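Local coordinates for berberine bridge enzyme-like protein (Arabidopsis thaliana, PDB 5D79) that binds FAD as an oxidoreductase of the berberine bridge enzyme-like family and takes part in the plant's adaptation to salt stress, at residues Q66-S71 with E359-S364; S55-I60 with P76-I81. One frame throughout, in Å; residues are numbered along the deposited sequence.

Contact 1 of 2, residues Q66-S71 with E359-S364; sequences QNPRFS and ERTSLS
Q66 lays its side-chain amide along the backbone of 359-364 and grips it at two points. Its chain bends at chi2 (-71°), so T361 N can donate to a lone pair of Q66 OE1, 2.8 Å away, while Q66 NE2 gives a longer but nearly straight bond to E359 O, 3.3 Å away. A glutamine suits this place because one flat group both donates and accepts; an alanine here would lose both bonds and would probably loosen the loop beside H111. Packing is tight where T361 CG2 comes 3.2 Å from Q66 OE1. The compact P68 ring fits between T361 CG2, L363 O and S364 OG, crossing T361 at about a right angle, with P68 CB 3.5 Å from S364 OG, a hydroxyl bonded to D438. At the looser margin, E359 is exposed and its side chain keeps clear of 66-71, while a water bridges E359 O and, weakly, Q66 OE1. R360, extended and long enough to pass the proline, reaches S71, but its charge is met by E435 and its NE by D62 O. The loop 66-71, between helix 58-63 and strand 80-82, lies against the start of edge strand 363-372, beside strand 425-434.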
loop_
_atom_site.group_PDB
_atom_site.type_symbol
_atom_site.label_atom_id
_atom_site.label_comp_id
_atom_site.label_asym_id
_atom_site.label_seq_id
_atom_site.Cartn_x
_atom_site.Cartn_y
_atom_site.Cartn_z
ATOM N N GLN A 66 -5.167 -9.792 6.263
ATOM C CA GLN A 66 -4.889 -8.604 7.056
ATOM C C GLN A 66 -6.028 -7.585 6.972
ATOM O O GLN A 66 -5.875 -6.415 7.335
ATOM C CB GLN A 66 -3.565 -7.987 6.619
ATOM C CG GLN A 66 -2.362 -8.899 6.853
ATOM C CD GLN A 66 -1.992 -9.084 8.334
ATOM O OE1 GLN A 66 -2.756 -8.737 9.242
ATOM N NE2 GLN A 66 -0.804 -9.635 8.576
ATOM N N ASN A 67 -7.168 -8.057 6.477
ATOM C CA ASN A 67 -8.455 -7.407 6.690
ATOM C C ASN A 67 -9.484 -8.502 7.036
ATOM O O ASN A 67 -10.118 -9.088 6.145
ATOM C CB ASN A 67 -8.880 -6.595 5.461
ATOM C CG ASN A 67 -9.905 -5.521 5.798
ATOM O OD1 ASN A 67 -10.557 -5.570 6.851
ATOM N ND2 ASN A 67 -10.055 -4.545 4.906
ATOM N N PRO A 68 -9.619 -8.800 8.341
ATOM C CA PRO A 68 -10.375 -9.931 8.905
ATOM C C PRO A 68 -11.831 -10.056 8.430
ATOM O O PRO A 68 -12.367 -11.179 8.378
ATOM C CB PRO A 68 -10.324 -9.659 10.411
ATOM C CG PRO A 68 -9.037 -8.944 10.595
ATOM C CD PRO A 68 -8.893 -8.060 9.387
ATOM N N ARG A 69 -12.447 -8.932 8.074
ATOM C CA ARG A 69 -13.826 -8.926 7.603
ATOM C C ARG A 69 -13.975 -9.791 6.354
ATOM O O ARG A 69 -15.079 -10.218 6.003
ATOM C CB ARG A 69 -14.296 -7.492 7.327
ATOM C CG ARG A 69 -13.527 -6.793 6.235
ATOM C CD ARG A 69 -13.953 -5.329 6.082
ATOM N NE ARG A 69 -15.177 -5.139 5.298
ATOM C CZ ARG A 69 -15.322 -4.225 4.339
ATOM N NH1 ARG A 69 -16.474 -4.126 3.687
ATOM N NH2 ARG A 69 -14.322 -3.407 4.026
ATOM N N PHE A 70 -12.856 -10.052 5.687
ATOM C CA PHE A 70 -12.857 -10.887 4.498
ATOM C C PHE A 70 -12.372 -12.291 4.808
ATOM O O PHE A 70 -11.971 -13.035 3.914
ATOM C CB PHE A 70 -11.998 -10.263 3.407
ATOM C CG PHE A 70 -12.547 -8.976 2.884
ATOM C CD1 PHE A 70 -13.767 -8.951 2.223
ATOM C CD2 PHE A 70 -11.851 -7.797 3.050
ATOM C CE1 PHE A 70 -14.284 -7.766 1.733
ATOM C CE2 PHE A 70 -12.351 -6.602 2.561
ATOM C CZ PHE A 70 -13.571 -6.583 1.901
ATOM N N SER A 71 -12.416 -12.648 6.083
ATOM C CA SER A 71 -12.099 -14.007 6.486
ATOM C C SER A 71 -13.355 -14.730 6.947
ATOM O O SER A 71 -13.271 -15.778 7.572
ATOM C CB SER A 71 -11.062 -14.010 7.600
ATOM O OG SER A 71 -11.604 -13.410 8.750
ATOM N N GLU A 359 2.365 -11.174 12.300
ATOM C CA GLU A 359 1.176 -11.663 12.973
ATOM C C GLU A 359 -0.088 -11.079 12.342
ATOM O O GLU A 359 -0.057 -10.009 11.719
ATOM C CB GLU A 359 1.243 -11.367 14.474
ATOM C CG GLU A 359 2.257 -12.243 15.223
ATOM C CD GLU A 359 2.081 -13.744 14.956
ATOM O OE1 GLU A 359 1.001 -14.298 15.270
ATOM O OE2 GLU A 359 3.032 -14.373 14.433
ATOM N N ARG A 360 -1.187 -11.820 12.476
ATOM C CA ARG A 360 -2.469 -11.438 11.901
ATOM C C ARG A 360 -3.024 -10.223 12.632
ATOM O O ARG A 360 -2.933 -10.145 13.852
ATOM C CB ARG A 360 -3.452 -12.616 11.970
ATOM C CG ARG A 360 -4.587 -12.567 10.950
ATOM C CD ARG A 360 -5.437 -13.823 11.021
ATOM N NE ARG A 360 -6.619 -13.782 10.158
ATOM C CZ ARG A 360 -7.751 -13.147 10.456
ATOM N NH1 ARG A 360 -7.858 -12.461 11.589
ATOM N NH2 ARG A 360 -8.773 -13.187 9.616
ATOM N N THR A 361 -3.573 -9.263 11.895
ATOM C CA THR A 361 -4.241 -8.141 12.535
ATOM C C THR A 361 -5.572 -8.578 13.147
ATOM O O THR A 361 -6.120 -9.637 12.805
ATOM C CB THR A 361 -4.503 -7.003 11.554
ATOM O OG1 THR A 361 -5.098 -5.905 12.254
ATOM C CG2 THR A 361 -5.444 -7.471 10.458
ATOM N N SER A 362 -6.097 -7.761 14.053
ATOM C CA SER A 362 -7.367 -8.084 14.690
ATOM C C SER A 362 -8.402 -7.024 14.359
ATOM O O SER A 362 -9.557 -7.129 14.772
ATOM C CB SER A 362 -7.197 -8.218 16.206
ATOM O OG SER A 362 -7.252 -6.960 16.855
ATOM N N LEU A 363 -7.982 -6.010 13.603
ATOM C CA LEU A 363 -8.847 -4.889 13.247
ATOM C C LEU A 363 -9.230 -4.906 11.775
ATOM O O LEU A 363 -8.363 -4.804 10.896
ATOM C CB LEU A 363 -8.177 -3.547 13.577
ATOM C CG LEU A 363 -7.765 -3.343 15.039
ATOM C CD1 LEU A 363 -7.360 -1.911 15.294
ATOM C CD2 LEU A 363 -8.901 -3.762 15.974
ATOM N N SER A 364 -10.533 -5.048 11.519
ATOM C CA SER A 364 -11.088 -4.892 10.177
ATOM C C SER A 364 -11.150 -3.415 9.846
ATOM O O SER A 364 -11.151 -2.575 10.742
ATOM C CB SER A 364 -12.484 -5.512 10.072
ATOM O OG SER A 364 -12.446 -6.909 10.283
HETATM O O HOH W 1 -0.521 -7.022 10.667
#

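Contact 2 of 2, residues S55-I60 with P76-I81; sequences SSFFSI and PKPVSI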
loop_
_atom_site.group_PDB
_atom_site.type_symbol
_atom_site.label_atom_id
_atom_site.label_comp_id
_atom_site.label_asym_id
_atom_site.label_seq_id
_atom_site.Cartn_x
_atom_site.Cartn_y
_atom_site.Cartn_z
ATOM N N SER A 55 -5.833 -30.776 6.152
ATOM C CA SER A 55 -6.029 -30.227 7.483
ATOM C C SER A 55 -5.427 -28.823 7.528
ATOM O O SER A 55 -6.009 -27.894 8.089
ATOM C CB SER A 55 -5.395 -31.141 8.534
ATOM O OG SER A 55 -6.019 -30.993 9.797
ATOM N N SER A 56 -4.267 -28.678 6.899
ATOM C CA SER A 56 -3.581 -27.395 6.831
ATOM C C SER A 56 -4.036 -26.592 5.617
ATOM O O SER A 56 -3.274 -26.399 4.667
ATOM C CB SER A 56 -2.065 -27.602 6.788
ATOM O OG SER A 56 -1.613 -28.307 7.935
ATOM N N PHE A 57 -5.282 -26.129 5.647
ATOM C CA PHE A 57 -5.818 -25.373 4.526
ATOM C C PHE A 57 -6.398 -24.057 4.989
ATOM O O PHE A 57 -5.924 -22.998 4.596
ATOM C CB PHE A 57 -6.886 -26.175 3.782
ATOM C CG PHE A 57 -7.516 -25.433 2.633
ATOM C CD1 PHE A 57 -6.862 -25.327 1.417
ATOM C CD2 PHE A 57 -8.763 -24.848 2.766
ATOM C CE1 PHE A 57 -7.441 -24.653 0.355
ATOM C CE2 PHE A 57 -9.344 -24.171 1.713
ATOM C CZ PHE A 57 -8.683 -24.075 0.503
ATOM N N PHE A 58 -7.427 -24.118 5.824
ATOM C CA PHE A 58 -8.079 -22.897 6.291
ATOM C C PHE A 58 -7.109 -22.041 7.091
ATOM O O PHE A 58 -7.263 -20.824 7.163
ATOM C CB PHE A 58 -9.318 -23.237 7.113
ATOM C CG PHE A 58 -10.377 -23.930 6.317
ATOM C CD1 PHE A 58 -10.326 -25.304 6.119
ATOM C CD2 PHE A 58 -11.406 -23.205 5.729
ATOM C CE1 PHE A 58 -11.291 -25.942 5.368
ATOM C CE2 PHE A 58 -12.379 -23.840 4.980
ATOM C CZ PHE A 58 -12.322 -25.209 4.798
ATOM N N SER A 59 -6.097 -22.694 7.657
ATOM C CA SER A 59 -5.035 -22.036 8.411
ATOM C C SER A 59 -4.083 -21.278 7.500
ATOM O O SER A 59 -3.686 -20.150 7.800
ATOM C CB SER A 59 -4.243 -23.064 9.206
ATOM O OG SER A 59 -3.475 -23.861 8.318
ATOM N N ILE A 60 -3.694 -21.922 6.402
ATOM C CA ILE A 60 -2.839 -21.292 5.398
ATOM C C ILE A 60 -3.555 -20.092 4.773
ATOM O O ILE A 60 -2.950 -19.041 4.553
ATOM C CB ILE A 60 -2.424 -22.293 4.292
ATOM C CG1 ILE A 60 -1.427 -23.316 4.844
ATOM C CG2 ILE A 60 -1.800 -21.571 3.114
ATOM C CD1 ILE A 60 -0.022 -22.761 5.002
ATOM N N PRO A 76 -16.155 -15.697 -0.658
ATOM C CA PRO A 76 -15.678 -16.749 -1.566
ATOM C C PRO A 76 -14.351 -17.375 -1.129
ATOM O O PRO A 76 -13.410 -16.676 -0.739
ATOM C CB PRO A 76 -15.525 -16.010 -2.905
ATOM C CG PRO A 76 -16.520 -14.895 -2.832
ATOM C CD PRO A 76 -16.499 -14.458 -1.390
ATOM N N LYS A 77 -14.293 -18.700 -1.200
ATOM C CA LYS A 77 -13.098 -19.447 -0.837
ATOM C C LYS A 77 -12.466 -20.094 -2.071
ATOM O O LYS A 77 -13.175 -20.509 -2.981
ATOM C CB LYS A 77 -13.450 -20.503 0.211
ATOM C CG LYS A 77 -14.000 -19.911 1.504
ATOM C CD LYS A 77 -13.025 -18.900 2.106
ATOM C CE LYS A 77 -13.492 -18.386 3.466
ATOM N NZ LYS A 77 -14.809 -17.703 3.390
ATOM N N PRO A 78 -11.124 -20.161 -2.114
ATOM C CA PRO A 78 -10.439 -20.839 -3.220
ATOM C C PRO A 78 -10.524 -22.357 -3.096
ATOM O O PRO A 78 -10.636 -22.888 -1.993
ATOM C CB PRO A 78 -8.993 -20.371 -3.079
ATOM C CG PRO A 78 -8.836 -20.139 -1.611
ATOM C CD PRO A 78 -10.169 -19.602 -1.139
ATOM N N VAL A 79 -10.454 -23.043 -4.229
ATOM C CA VAL A 79 -10.545 -24.494 -4.262
ATOM C C VAL A 79 -9.133 -25.093 -4.088
ATOM O O VAL A 79 -8.966 -26.299 -3.847
ATOM C CB VAL A 79 -11.228 -24.956 -5.572
ATOM C CG1 VAL A 79 -10.331 -24.686 -6.765
ATOM C CG2 VAL A 79 -11.653 -26.404 -5.493
ATOM N N SER A 80 -8.121 -24.227 -4.172
ATOM C CA SER A 80 -6.742 -24.618 -3.874
ATOM C C SER A 80 -5.825 -23.419 -3.554
ATOM O O SER A 80 -6.012 -22.310 -4.072
ATOM C CB SER A 80 -6.151 -25.441 -5.036
ATOM O OG SER A 80 -6.237 -24.767 -6.280
ATOM N N ILE A 81 -4.854 -23.664 -2.671
ATOM C CA ILE A 81 -3.777 -22.724 -2.387
ATOM C C ILE A 81 -2.446 -23.404 -2.646
ATOM O O ILE A 81 -2.231 -24.526 -2.225
ATOM C CB ILE A 81 -3.809 -22.226 -0.928
ATOM C CG1 ILE A 81 -5.146 -21.548 -0.618
ATOM C CG2 ILE A 81 -2.640 -21.283 -0.646
ATOM C CD1 ILE A 81 -5.377 -21.318 0.860
#
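With CG anti to its backbone N (chi1 178°), F57 swings its ring out from the N-cap position of helix 58-63 toward the chain at 76-81. The far rim of the ring does the touching. F57 CZ comes 3.4 Å from P78 O, which lies near the ring plane, so the carbonyl faces the slightly positive C-H edge and not the pi cloud. F57 CE1 lies 4.0 Å from I81 CD1, reached obliquely. A phenylalanine suits the spot because it is long enough to span the gap from the helix start and apolar enough to be buried there. Strand 80-82, part of the FAD-binding PCMH-type region, runs between 49-50 and 125-129 in a four-stranded mixed sheet, and helix 58-63 packs on it; L61 and H50 add to the same cluster. I81 has its CG1 anti to the carbonyl carbon (chi1 -58°) and its chain extended at chi2 (167°), which carries CD1 out to the ring while the CG2 branch is left for the helix. There it meets I60 CG2 at 3.9 Å, branch tip to branch tip, since I60 likewise holds CG2 anti to its backbone N and turns its longer arm elsewhere. F58, exposed, sets one face of its ring over the rim of F57 at CD2.

How the contacts relate
Helix 58-63 and strand 80-82 flank the loop that carries 66-71, so the two contacts share one stretch of chain: contact 2 packs the start of helix 58-63 against strand 80-82, while contact 1 joins the intervening loop to a distant part of the chain. Contact 2 is local, buried and apolar, without a hydrogen bond between its segments, and lies away from the annotated sites. Contact 1 is partly buried, closer to the centre of the chain and mixed in chemistry, with polar groups around a proline and the Q66 side chain about 5 Å from the bound FAD. Their centres are 16 Å apart and they do not touch.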